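Local coordinates for protein peptidoglycan D,D-transpeptidase PbpA (Mycobacterium tuberculosis, PDB 3UN7) that probably cross-links the peptidoglycan of the cell wall as a penicillin-binding D,D-transpeptidase and is probably required for regulating cell length, at residues 47-52 against 153-158; 62-67 against 158-163; 200-205 against 267-272; 274-279 against 359-364. All blocks are in the same frame, centred on the assembly; numbering follows the deposited sequence.

Contact 1: residues 47-52 against 153-158; sequences RVYPNP and DPNLLA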
loop_
_atom_site.group_PDB
_atom_site.type_symbol
_atom_site.label_atom_id
_atom_site.label_comp_id
_atom_site.label_asym_id
_atom_site.label_seq_id
_atom_site.Cartn_x
_atom_site.Cartn_y
_atom_site.Cartn_z
ATOM N N ARG A 47 -28.394 1.881 -4.644
ATOM C CA ARG A 47 -27.068 1.267 -4.609
ATOM C C ARG A 47 -26.844 0.669 -3.238
ATOM O O ARG A 47 -27.099 1.340 -2.223
ATOM C CB ARG A 47 -25.981 2.311 -4.902
ATOM C CG ARG A 47 -24.642 1.744 -5.341
ATOM C CD ARG A 47 -24.778 0.980 -6.643
ATOM N NE ARG A 47 -23.505 0.599 -7.248
ATOM C CZ ARG A 47 -23.381 -0.318 -8.207
ATOM N NH1 ARG A 47 -24.452 -0.969 -8.652
ATOM N NH2 ARG A 47 -22.181 -0.583 -8.740
ATOM N N VAL A 48 -26.342 -0.569 -3.207
ATOM C CA VAL A 48 -26.130 -1.305 -1.955
ATOM C C VAL A 48 -24.683 -1.797 -1.858
ATOM O O VAL A 48 -24.131 -2.295 -2.841
ATOM C CB VAL A 48 -27.124 -2.489 -1.825
ATOM C CG1 VAL A 48 -26.909 -3.252 -0.507
ATOM C CG2 VAL A 48 -28.561 -1.973 -1.874
ATOM N N TYR A 49 -24.086 -1.645 -0.679
ATOM C CA TYR A 49 -22.703 -2.058 -0.412
ATOM C C TYR A 49 -22.791 -3.033 0.741
ATOM O O TYR A 49 -22.918 -2.596 1.890
ATOM C CB TYR A 49 -21.842 -0.835 -0.024
ATOM C CG TYR A 49 -21.834 0.217 -1.113
ATOM C CD1 TYR A 49 -22.797 1.223 -1.151
ATOM C CD2 TYR A 49 -20.876 0.181 -2.133
ATOM C CE1 TYR A 49 -22.792 2.190 -2.167
ATOM C CE2 TYR A 49 -20.886 1.121 -3.163
ATOM C CZ TYR A 49 -21.839 2.116 -3.172
ATOM O OH TYR A 49 -21.816 3.049 -4.180
ATOM N N PRO A 50 -22.773 -4.347 0.446
ATOM C CA PRO A 50 -23.041 -5.349 1.502
ATOM C C PRO A 50 -21.930 -5.580 2.535
ATOM O O PRO A 50 -22.215 -6.131 3.596
ATOM C CB PRO A 50 -23.326 -6.635 0.707
ATOM C CG PRO A 50 -22.537 -6.491 -0.538
ATOM C CD PRO A 50 -22.562 -4.985 -0.867
ATOM N N ASN A 51 -20.689 -5.175 2.247
ATOM C CA ASN A 51 -19.637 -5.203 3.269
ATOM C C ASN A 51 -18.936 -3.842 3.235
ATOM O O ASN A 51 -17.755 -3.739 2.844
ATOM C CB ASN A 51 -18.666 -6.373 3.043
ATOM C CG ASN A 51 -17.853 -6.713 4.281
ATOM O OD1 ASN A 51 -17.872 -5.984 5.276
ATOM N ND2 ASN A 51 -17.143 -7.847 4.234
ATOM N N PRO A 52 -19.663 -2.789 3.659
ATOM C CA PRO A 52 -19.387 -1.435 3.168
ATOM C C PRO A 52 -18.054 -0.827 3.624
ATOM O O PRO A 52 -17.301 -0.338 2.782
ATOM C CB PRO A 52 -20.579 -0.615 3.675
ATOM C CG PRO A 52 -21.103 -1.372 4.865
ATOM C CD PRO A 52 -20.743 -2.815 4.672
ATOM N N ASP A 153 -19.197 4.058 5.702
ATOM C CA ASP A 153 -20.232 3.234 5.084
ATOM C C ASP A 153 -20.805 3.932 3.836
ATOM O O ASP A 153 -21.586 4.867 3.963
ATOM C CB ASP A 153 -21.319 2.960 6.128
ATOM C CG ASP A 153 -22.463 2.134 5.588
ATOM O OD1 ASP A 153 -22.431 1.740 4.407
ATOM O OD2 ASP A 153 -23.396 1.857 6.376
ATOM N N PRO A 154 -20.412 3.483 2.621
ATOM C CA PRO A 154 -20.964 4.106 1.406
ATOM C C PRO A 154 -22.480 4.028 1.291
ATOM O O PRO A 154 -23.046 4.783 0.524
ATOM C CB PRO A 154 -20.300 3.308 0.268
ATOM C CG PRO A 154 -19.004 2.829 0.888
ATOM C CD PRO A 154 -19.431 2.436 2.278
ATOM N N ASN A 155 -23.129 3.150 2.062
ATOM C CA ASN A 155 -24.603 3.078 2.055
ATOM C C ASN A 155 -25.228 4.387 2.490
ATOM O O ASN A 155 -26.322 4.734 2.050
ATOM C CB ASN A 155 -25.124 1.932 2.927
ATOM C CG ASN A 155 -24.813 0.584 2.328
ATOM O OD1 ASN A 155 -25.350 0.233 1.274
ATOM N ND2 ASN A 155 -23.909 -0.169 2.973
ATOM N N LEU A 156 -24.522 5.110 3.352
ATOM C CA LEU A 156 -24.956 6.432 3.804
ATOM C C LEU A 156 -25.113 7.446 2.680
ATOM O O LEU A 156 -26.102 8.214 2.638
ATOM C CB LEU A 156 -23.958 6.977 4.827
ATOM C CG LEU A 156 -24.042 6.390 6.243
ATOM C CD1 LEU A 156 -22.867 6.889 7.122
ATOM C CD2 LEU A 156 -25.391 6.683 6.907
ATOM N N LEU A 157 -24.121 7.467 1.791
ATOM C CA LEU A 157 -24.094 8.394 0.659
ATOM C C LEU A 157 -24.956 7.908 -0.512
ATOM O O LEU A 157 -25.353 8.700 -1.358
ATOM C CB LEU A 157 -22.638 8.704 0.265
ATOM C CG LEU A 157 -21.972 9.438 1.449
ATOM C CD1 LEU A 157 -20.508 9.782 1.204
ATOM C CD2 LEU A 157 -22.740 10.705 1.801
ATOM N N ALA A 158 -25.302 6.624 -0.501
ATOM C CA ALA A 158 -26.219 6.045 -1.472
ATOM C C ALA A 158 -27.700 6.199 -1.051
ATOM O O ALA A 158 -28.617 5.800 -1.783
ATOM C CB ALA A 158 -25.869 4.578 -1.699
HETATM O O HOH W 1 -27.759 1.182 0.289
#
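The ring of Tyr49 carries Pro154 on one face: Pro154 CB stands over the middle of the ring, 3.6 Å from its centroid, as a CH-pi contact. At the edge of the same ring, near its plane, lie Ala158 CB and Asn155 OD1. The Asn155 amide is turned 66° from the ring and grips the backbone of Tyr49 with both ends. Its OD1 accepts from Tyr49 N at 3.0 Å, while its ND2 donates to Tyr49 O at 2.8 Å in a nearly straight bond that lies in the amide plane. A water donates to both Arg47 O and Asn155 OD1, giving that oxygen a second donor. ND2 also donates, in a bent bond tilted from the amide plane, to Asp153 OD1, which accepts the capping bond from Asn155 N as well. Pro52 packs beside this pair, its CB 3.4 Å from Asn155 ND2. The contact joins the end of strand 45-48, in the dimerisation-domain range, to a weakly bonded helical turn about 154-157 of the transpeptidase range. These partners make the Asn155 flip unambiguous, and the side-chain amide pairs with both N and O of Tyr49, much as a neighbouring strand's backbone would.

Contact 2: residues 62-67 against 158-163; sequences YSLRYS and ASHNPE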
loop_
_atom_site.group_PDB
_atom_site.type_symbol
_atom_site.label_atom_id
_atom_site.label_comp_id
_atom_site.label_asym_id
_atom_site.label_seq_id
_atom_site.Cartn_x
_atom_site.Cartn_y
_atom_site.Cartn_z
ATOM N N TYR A 62 -21.600 5.861 -4.627
ATOM C CA TYR A 62 -22.335 6.400 -5.739
ATOM C C TYR A 62 -23.547 7.084 -5.125
ATOM O O TYR A 62 -24.424 6.428 -4.547
ATOM C CB TYR A 62 -22.704 5.273 -6.705
ATOM C CG TYR A 62 -23.421 5.683 -7.972
ATOM C CD1 TYR A 62 -22.728 6.281 -9.014
ATOM C CD2 TYR A 62 -24.778 5.398 -8.158
ATOM C CE1 TYR A 62 -23.361 6.634 -10.194
ATOM C CE2 TYR A 62 -25.429 5.752 -9.345
ATOM C CZ TYR A 62 -24.708 6.369 -10.362
ATOM O OH TYR A 62 -25.310 6.733 -11.558
ATOM N N SER A 63 -23.570 8.407 -5.241
ATOM C CA SER A 63 -24.481 9.250 -4.470
ATOM C C SER A 63 -25.277 10.198 -5.356
ATOM O O SER A 63 -24.722 10.820 -6.257
ATOM C CB SER A 63 -23.671 10.063 -3.449
ATOM O OG SER A 63 -24.445 11.109 -2.878
ATOM N N LEU A 64 -26.575 10.314 -5.081
ATOM C CA LEU A 64 -27.417 11.278 -5.785
ATOM C C LEU A 64 -26.915 12.713 -5.662
ATOM O O LEU A 64 -26.901 13.468 -6.645
ATOM C CB LEU A 64 -28.848 11.201 -5.274
ATOM C CG LEU A 64 -29.710 10.056 -5.761
ATOM C CD1 LEU A 64 -31.016 10.063 -4.992
ATOM C CD2 LEU A 64 -29.964 10.209 -7.254
ATOM N N ARG A 65 -26.497 13.117 -4.474
ATOM C CA ARG A 65 -26.070 14.501 -4.378
ATOM C C ARG A 65 -24.559 14.730 -4.379
ATOM O O ARG A 65 -24.107 15.831 -4.687
ATOM C CB ARG A 65 -26.826 15.263 -3.278
ATOM C CG ARG A 65 -26.225 15.232 -1.911
ATOM C CD ARG A 65 -27.302 15.460 -0.842
ATOM N NE ARG A 65 -28.073 16.681 -1.058
ATOM C CZ ARG A 65 -27.735 17.882 -0.594
ATOM N NH1 ARG A 65 -26.630 18.043 0.118
ATOM N NH2 ARG A 65 -28.506 18.922 -0.848
ATOM N N TYR A 66 -23.781 13.686 -4.101
ATOM C CA TYR A 66 -22.326 13.842 -4.039
ATOM C C TYR A 66 -21.530 13.146 -5.147
ATOM O O TYR A 66 -20.290 13.141 -5.117
ATOM C CB TYR A 66 -21.804 13.490 -2.636
ATOM C CG TYR A 66 -22.399 14.415 -1.599
ATOM C CD1 TYR A 66 -23.423 13.980 -0.761
ATOM C CD2 TYR A 66 -21.976 15.754 -1.501
ATOM C CE1 TYR A 66 -23.999 14.839 0.169
ATOM C CE2 TYR A 66 -22.544 16.617 -0.577
ATOM C CZ TYR A 66 -23.550 16.155 0.259
ATOM O OH TYR A 66 -24.140 17.003 1.167
ATOM N N SER A 67 -22.243 12.592 -6.131
ATOM C CA SER A 67 -21.624 11.926 -7.270
ATOM C C SER A 67 -20.987 10.598 -6.846
ATOM O O SER A 67 -21.493 9.913 -5.967
ATOM C CB SER A 67 -20.598 12.844 -7.965
ATOM O OG SER A 67 -20.342 12.405 -9.293
ATOM N N ALA A 158 -25.302 6.624 -0.501
ATOM C CA ALA A 158 -26.219 6.045 -1.472
ATOM C C ALA A 158 -27.700 6.199 -1.051
ATOM O O ALA A 158 -28.617 5.800 -1.783
ATOM C CB ALA A 158 -25.869 4.578 -1.699
ATOM N N SER A 159 -27.937 6.808 0.107
ATOM C CA SER A 159 -29.303 7.085 0.529
ATOM C C SER A 159 -30.010 7.996 -0.464
ATOM O O SER A 159 -29.409 8.891 -1.043
ATOM C CB SER A 159 -29.335 7.713 1.908
ATOM O OG SER A 159 -30.659 8.065 2.247
ATOM N N HIS A 160 -31.297 7.776 -0.667
ATOM C CA HIS A 160 -32.040 8.677 -1.547
ATOM C C HIS A 160 -32.603 9.864 -0.799
ATOM O O HIS A 160 -33.169 10.766 -1.413
ATOM C CB HIS A 160 -33.123 7.923 -2.332
ATOM C CG HIS A 160 -32.557 6.995 -3.359
ATOM N ND1 HIS A 160 -33.328 6.401 -4.335
ATOM C CD2 HIS A 160 -31.286 6.570 -3.568
ATOM C CE1 HIS A 160 -32.561 5.642 -5.096
ATOM N NE2 HIS A 160 -31.315 5.725 -4.655
ATOM N N ASN A 161 -32.425 9.875 0.517
ATOM C CA ASN A 161 -32.812 11.020 1.328
ATOM C C ASN A 161 -31.708 12.085 1.316
ATOM O O ASN A 161 -30.579 11.823 1.738
ATOM C CB ASN A 161 -33.158 10.575 2.756
ATOM C CG ASN A 161 -33.691 11.716 3.622
ATOM O OD1 ASN A 161 -32.923 12.467 4.197
ATOM N ND2 ASN A 161 -35.013 11.828 3.731
ATOM N N PRO A 162 -32.031 13.299 0.829
ATOM C CA PRO A 162 -31.045 14.381 0.757
ATOM C C PRO A 162 -30.401 14.701 2.106
ATOM O O PRO A 162 -29.193 14.933 2.161
ATOM C CB PRO A 162 -31.879 15.577 0.288
ATOM C CG PRO A 162 -33.006 14.982 -0.411
ATOM C CD PRO A 162 -33.341 13.733 0.322
ATOM N N GLU A 163 -31.203 14.703 3.179
ATOM C CA GLU A 163 -30.700 14.999 4.512
ATOM C C GLU A 163 -29.823 13.896 5.080
ATOM O O GLU A 163 -28.807 14.192 5.708
ATOM C CB GLU A 163 -31.832 15.355 5.478
ATOM C CG GLU A 163 -31.949 16.851 5.728
ATOM C CD GLU A 163 -30.782 17.397 6.552
ATOM O OE1 GLU A 163 -29.872 18.032 5.968
ATOM O OE2 GLU A 163 -30.764 17.175 7.784
HETATM O O HOH W 2 -27.608 8.679 -2.931
#
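Between Leu64 and His160 the contact is apolar: Leu64 CD1 sits over one face of the imidazole, 4.1 Å from its centroid and 27° off the ring normal. CG of His160 is anti to its carbonyl carbon (chi1 -69°), which places it, with CD2 beside it, against that methyl. The ring of Tyr19 also meets His160, at a steep angle. The other direct contacts set carbon atoms against carbonyl oxygens. Ala158 CA approaches Tyr62 O at 3.6 Å as a CA-H...O contact, and Arg65 CD lies 3.6 Å from Pro162 O. Water links the backbones, accepting from Leu64 N at 2.9 Å and donating to Ser159 O at 2.6 Å. Within the hairpin 62-67, Ser63 OG accepts from Tyr66 N at 2.9 Å, an ST motif, and Arg65 NH1 donates to Tyr66 OH in the guanidinium plane. Gln165 of helix 162-174 reaches back to this turn, its OE1 bonded to Ser63 OG and Arg65 N. A methyl on a ring, a water and one glutamine thus dock the small hairpin against the loop 158-161 and the first turns of helix 162-174, a surface joint that depends little on charge.

Contact 3: residues 200-205 against 267-272; sequences TAAALA and DALRSM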
loop_
_atom_site.group_PDB
_atom_site.type_symbol
_atom_site.label_atom_id
_atom_site.label_comp_id
_atom_site.label_asym_id
_atom_site.label_seq_id
_atom_site.Cartn_x
_atom_site.Cartn_y
_atom_site.Cartn_z
ATOM N N THR A 200 20.026 0.355 0.846
ATOM C CA THR A 200 20.819 -0.863 0.640
ATOM C C THR A 200 20.927 -1.220 -0.843
ATOM O O THR A 200 22.020 -1.538 -1.321
ATOM C CB THR A 200 20.238 -2.058 1.431
ATOM O OG1 THR A 200 20.111 -1.688 2.810
ATOM C CG2 THR A 200 21.121 -3.303 1.306
ATOM N N ALA A 201 19.794 -1.171 -1.552
ATOM C CA ALA A 201 19.749 -1.418 -2.991
ATOM C C ALA A 201 20.700 -0.479 -3.747
ATOM O O ALA A 201 21.458 -0.918 -4.613
ATOM C CB ALA A 201 18.312 -1.252 -3.515
ATOM N N ALA A 202 20.661 0.809 -3.406
ATOM C CA ALA A 202 21.554 1.792 -4.037
ATOM C C ALA A 202 23.025 1.488 -3.769
ATOM O O ALA A 202 23.864 1.590 -4.686
ATOM C CB ALA A 202 21.208 3.199 -3.601
ATOM N N ALA A 203 23.350 1.129 -2.524
ATOM C CA ALA A 203 24.726 0.769 -2.185
ATOM C C ALA A 203 25.178 -0.493 -2.910
ATOM O O ALA A 203 26.292 -0.534 -3.466
ATOM C CB ALA A 203 24.894 0.607 -0.681
ATOM N N LEU A 204 24.328 -1.518 -2.908
ATOM C CA LEU A 204 24.642 -2.783 -3.607
ATOM C C LEU A 204 24.887 -2.613 -5.115
ATOM O O LEU A 204 25.841 -3.183 -5.662
ATOM C CB LEU A 204 23.561 -3.846 -3.354
ATOM C CG LEU A 204 23.416 -4.454 -1.955
ATOM C CD1 LEU A 204 22.209 -5.403 -1.919
ATOM C CD2 LEU A 204 24.692 -5.191 -1.527
ATOM N N ALA A 205 24.041 -1.815 -5.776
ATOM C CA ALA A 205 24.217 -1.486 -7.198
ATOM C C ALA A 205 25.491 -0.674 -7.471
ATOM O O ALA A 205 26.079 -0.770 -8.551
ATOM C CB ALA A 205 22.974 -0.746 -7.736
ATOM N N ASP A 267 22.908 11.433 -5.496
ATOM C CA ASP A 267 22.570 11.069 -6.888
ATOM C C ASP A 267 22.151 9.602 -6.991
ATOM O O ASP A 267 21.134 9.281 -7.610
ATOM C CB ASP A 267 23.743 11.319 -7.834
ATOM C CG ASP A 267 24.005 12.805 -8.089
ATOM O OD1 ASP A 267 23.089 13.644 -7.901
ATOM O OD2 ASP A 267 25.142 13.127 -8.496
ATOM N N ALA A 268 22.947 8.718 -6.388
ATOM C CA ALA A 268 22.669 7.280 -6.402
ATOM C C ALA A 268 21.371 6.927 -5.680
ATOM O O ALA A 268 20.631 6.046 -6.118
ATOM C CB ALA A 268 23.850 6.497 -5.825
ATOM N N LEU A 269 21.082 7.627 -4.583
ATOM C CA LEU A 269 19.860 7.356 -3.816
ATOM C C LEU A 269 18.616 7.797 -4.601
ATOM O O LEU A 269 17.635 7.055 -4.685
ATOM C CB LEU A 269 19.935 7.985 -2.411
ATOM C CG LEU A 269 18.982 7.500 -1.307
ATOM C CD1 LEU A 269 18.908 5.968 -1.170
ATOM C CD2 LEU A 269 19.391 8.118 0.012
ATOM N N ARG A 270 18.687 8.992 -5.193
ATOM C CA ARG A 270 17.652 9.528 -6.092
ATOM C C ARG A 270 17.361 8.593 -7.260
ATOM O O ARG A 270 16.201 8.403 -7.642
ATOM C CB ARG A 270 18.100 10.878 -6.688
ATOM C CG ARG A 270 18.206 12.038 -5.702
ATOM C CD ARG A 270 18.443 13.396 -6.421
ATOM N NE ARG A 270 18.737 14.461 -5.458
ATOM C CZ ARG A 270 19.913 15.078 -5.322
ATOM N NH1 ARG A 270 20.061 16.020 -4.390
ATOM N NH2 ARG A 270 20.940 14.774 -6.113
ATOM N N SER A 271 18.430 8.056 -7.845
ATOM C CA SER A 271 18.350 7.143 -8.972
ATOM C C SER A 271 17.692 5.827 -8.588
ATOM O O SER A 271 16.858 5.308 -9.336
ATOM C CB SER A 271 19.745 6.878 -9.542
ATOM O OG SER A 271 19.688 5.886 -10.567
ATOM N N MET A 272 18.058 5.289 -7.427
ATOM C CA MET A 272 17.451 4.035 -6.956
ATOM C C MET A 272 15.992 4.233 -6.551
ATOM O O MET A 272 15.138 3.402 -6.866
ATOM C CB MET A 272 18.258 3.390 -5.823
ATOM C CG MET A 272 17.788 1.968 -5.485
ATOM S SD MET A 272 17.822 0.850 -6.913
ATOM C CE MET A 272 19.571 0.784 -7.266
#
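Two helices of the transpeptidase domain, 196-205 and 266-275, pack here through Ala202 and Met272, whose CB atoms are 3.7 Å apart. The short segments lie 8.9 Å apart at closest approach of their axes, with 113° between their directions, and the alanines on one helix let Met272 lie across it. CG of Met272 is anti to its backbone N (chi1 -170°) and meets Ala201 CB at 3.8 Å. The bends at chi2 and chi3 bring SD and CE against Ala201 and Ala205. CE ends 3.7 Å from Ala201 O, and Ala205 CB is 3.8 Å from the same CE. Helix 196-205 starts at the lysine of the SXXK motif of this family, whose serine, Ser193, is the probable acyl-ester nucleophile, so the methionine packs on the later turns of the motif's helix. The same Ala202 methyl also lies 3.8 Å from Ala268 O, one turn back on helix 266-275, and it has Leu269 CD1 as a more distant neighbour. Contacts between side chains are all apolar, while the methyls of Met272 and Ala202 also rest against backbone carbonyls. Ala202 touches Thr264 of helix 254-264 as well, and Ala201 touches Leu370 of helix 364-379.

Contact 4: residues 274-279 against 359-364; sequences RAFGLD and RRAVSP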
loop_
_atom_site.group_PDB
_atom_site.type_symbol
_atom_site.label_atom_id
_atom_site.label_comp_id
_atom_site.label_asym_id
_atom_site.label_seq_id
_atom_site.Cartn_x
_atom_site.Cartn_y
_atom_site.Cartn_z
ATOM N N ARG A 274 13.993 6.397 -7.833
ATOM C CA ARG A 274 13.301 6.486 -9.118
ATOM C C ARG A 274 13.105 5.107 -9.759
ATOM O O ARG A 274 12.024 4.800 -10.273
ATOM C CB ARG A 274 14.060 7.409 -10.075
ATOM C CG ARG A 274 13.204 7.987 -11.190
ATOM C CD ARG A 274 12.516 9.291 -10.756
ATOM N NE ARG A 274 13.407 10.466 -10.794
ATOM C CZ ARG A 274 14.119 10.921 -9.761
ATOM N NH1 ARG A 274 14.087 10.310 -8.574
ATOM N NH2 ARG A 274 14.878 11.992 -9.914
ATOM N N ALA A 275 14.145 4.279 -9.712
ATOM C CA ALA A 275 14.074 2.922 -10.252
ATOM C C ALA A 275 12.940 2.129 -9.584
ATOM O O ALA A 275 12.339 1.251 -10.196
ATOM C CB ALA A 275 15.403 2.210 -10.069
ATOM N N PHE A 276 12.661 2.459 -8.324
ATOM C CA PHE A 276 11.626 1.784 -7.560
ATOM C C PHE A 276 10.303 2.524 -7.574
ATOM O O PHE A 276 9.428 2.232 -6.759
ATOM C CB PHE A 276 12.078 1.564 -6.122
ATOM C CG PHE A 276 12.830 0.292 -5.918
ATOM C CD1 PHE A 276 12.145 -0.917 -5.763
ATOM C CD2 PHE A 276 14.214 0.290 -5.883
ATOM C CE1 PHE A 276 12.850 -2.117 -5.546
ATOM C CE2 PHE A 276 14.936 -0.907 -5.670
ATOM C CZ PHE A 276 14.250 -2.106 -5.510
ATOM N N GLY A 277 10.171 3.487 -8.485
ATOM C CA GLY A 277 8.905 4.158 -8.743
ATOM C C GLY A 277 8.646 5.467 -8.025
ATOM O O GLY A 277 7.580 6.059 -8.194
ATOM N N LEU A 278 9.586 5.927 -7.206
ATOM C CA LEU A 278 9.417 7.226 -6.565
ATOM C C LEU A 278 9.708 8.329 -7.577
ATOM O O LEU A 278 10.487 8.125 -8.510
ATOM C CB LEU A 278 10.338 7.367 -5.356
ATOM C CG LEU A 278 9.863 6.786 -4.018
ATOM C CD1 LEU A 278 9.566 5.291 -4.118
ATOM C CD2 LEU A 278 10.930 7.067 -2.965
ATOM N N ASP A 279 9.079 9.487 -7.388
ATOM C CA ASP A 279 9.328 10.656 -8.228
ATOM C C ASP A 279 8.969 10.422 -9.701
ATOM O O ASP A 279 9.459 11.112 -10.602
ATOM C CB ASP A 279 10.760 11.170 -8.017
ATOM C CG ASP A 279 10.970 11.684 -6.611
ATOM O OD1 ASP A 279 10.387 12.735 -6.279
ATOM O OD2 ASP A 279 11.670 11.019 -5.822
ATOM N N ARG A 359 9.019 -1.809 -15.363
ATOM C CA ARG A 359 10.405 -1.370 -15.215
ATOM C C ARG A 359 11.240 -2.417 -14.482
ATOM O O ARG A 359 10.734 -3.108 -13.599
ATOM C CB ARG A 359 10.415 -0.056 -14.427
ATOM C CG ARG A 359 11.777 0.576 -14.233
ATOM C CD ARG A 359 11.657 1.798 -13.334
ATOM N NE ARG A 359 12.501 2.919 -13.779
ATOM C CZ ARG A 359 13.834 2.903 -13.893
ATOM N NH1 ARG A 359 14.553 1.806 -13.619
ATOM N NH2 ARG A 359 14.458 4.001 -14.296
ATOM N N ARG A 360 12.510 -2.557 -14.856
ATOM C CA ARG A 360 13.450 -3.274 -14.009
ATOM C C ARG A 360 14.109 -2.276 -13.057
ATOM O O ARG A 360 14.800 -1.346 -13.495
ATOM C CB ARG A 360 14.516 -4.033 -14.810
ATOM C CG ARG A 360 15.545 -4.699 -13.900
ATOM C CD ARG A 360 16.502 -5.651 -14.617
ATOM N NE ARG A 360 15.912 -6.966 -14.883
ATOM C CZ ARG A 360 15.666 -7.905 -13.964
ATOM N NH1 ARG A 360 15.141 -9.062 -14.349
ATOM N NH2 ARG A 360 15.940 -7.704 -12.672
ATOM N N ALA A 361 13.886 -2.476 -11.757
ATOM C CA ALA A 361 14.419 -1.575 -10.744
ATOM C C ALA A 361 15.856 -1.927 -10.398
ATOM O O ALA A 361 16.682 -1.053 -10.137
ATOM C CB ALA A 361 13.561 -1.635 -9.495
ATOM N N VAL A 362 16.143 -3.220 -10.407
ATOM C CA VAL A 362 17.363 -3.737 -9.819
ATOM C C VAL A 362 17.660 -5.072 -10.511
ATOM O O VAL A 362 16.738 -5.747 -10.980
ATOM C CB VAL A 362 17.134 -3.853 -8.273
ATOM C CG1 VAL A 362 16.798 -5.282 -7.825
ATOM C CG2 VAL A 362 18.252 -3.241 -7.520
ATOM N N SER A 363 18.942 -5.437 -10.610
ATOM C CA SER A 363 19.350 -6.674 -11.272
ATOM C C SER A 363 18.816 -7.878 -10.484
ATOM O O SER A 363 18.464 -7.728 -9.309
ATOM C CB SER A 363 20.872 -6.737 -11.344
ATOM O OG SER A 363 21.417 -6.875 -10.046
ATOM N N PRO A 364 18.736 -9.065 -11.117
ATOM C CA PRO A 364 18.296 -10.248 -10.369
ATOM C C PRO A 364 19.206 -10.569 -9.186
ATOM O O PRO A 364 18.740 -11.071 -8.157
ATOM C CB PRO A 364 18.369 -11.369 -11.411
ATOM C CG PRO A 364 18.211 -10.662 -12.727
ATOM C CD PRO A 364 19.005 -9.393 -12.528
#
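Ala361 CB is the tight point of the contact, packed against both the end of helix 266-275 and the aromatic ring that follows it. The methyl stands squarely over the centre of the Phe276 ring, 3.9 Å from the centroid and 2° off the normal, a CH-pi contact, and it also lies 3.2 Å from Ala275 O. Ala275 CB adds to this core by meeting Ala361 O at 3.5 Å. Val362 CB approaches the ring more distantly, 4.4 Å from Phe276 CZ. Phe276 is also touched by Ile323 and Thr326 of helix 317-328 and by Ile198 and Ala201 of helix 196-205. The solvent side, in contrast to this buried methyl and ring, is the arm of exposed Arg359, laid over the helix end. It still touches closely at CD, which chi1 (-177°) and chi2, both extended, bring to 3.3 Å from Ala275 O. The bend at chi3 then turns NE, and with it the guanidinium, over Ala275 CA, 3.5 Å above the group's plane and toward the rim. Arg274 O also lies over a face of that group, and NH1 makes a weak bond to Arg360 O. The helix itself ends in a Schellman motif with Gly277 at C-prime, where Gly277 N bonds to Arg274 O at 2.9 Å. The contact joins this helix end to the turn that leaves strand 357-360. The guanidinium lies near carbonyls at the helix C-terminus, where its positive charge would probably be favoured by the helix dipole, but the union itself rests on methyl, ring and carbonyl packing.

The four contacts form two clusters on opposite sides of the chain's centre. Contacts 1 and 2 share Ala158, with centres 11 Å apart, and cross along the chain; both bring the dimerisation-domain range against the early transpeptidase range, and Tyr49 OH lies 2.9 Å from Tyr62 N. Contacts 3 and 4 both use helix 266-275 and lie 10 Å apart between centres: Ala201 CB of contact 3 is 4.0 Å from Phe276 CE2 of contact 4, and Met272 SD is 3.9 Å from Ala361 O. Between clusters, centres are 38 to 49 Å apart. None of the contacts includes the probable nucleophile Ser193, but helix 196-205 of contact 3 follows it closely in sequence.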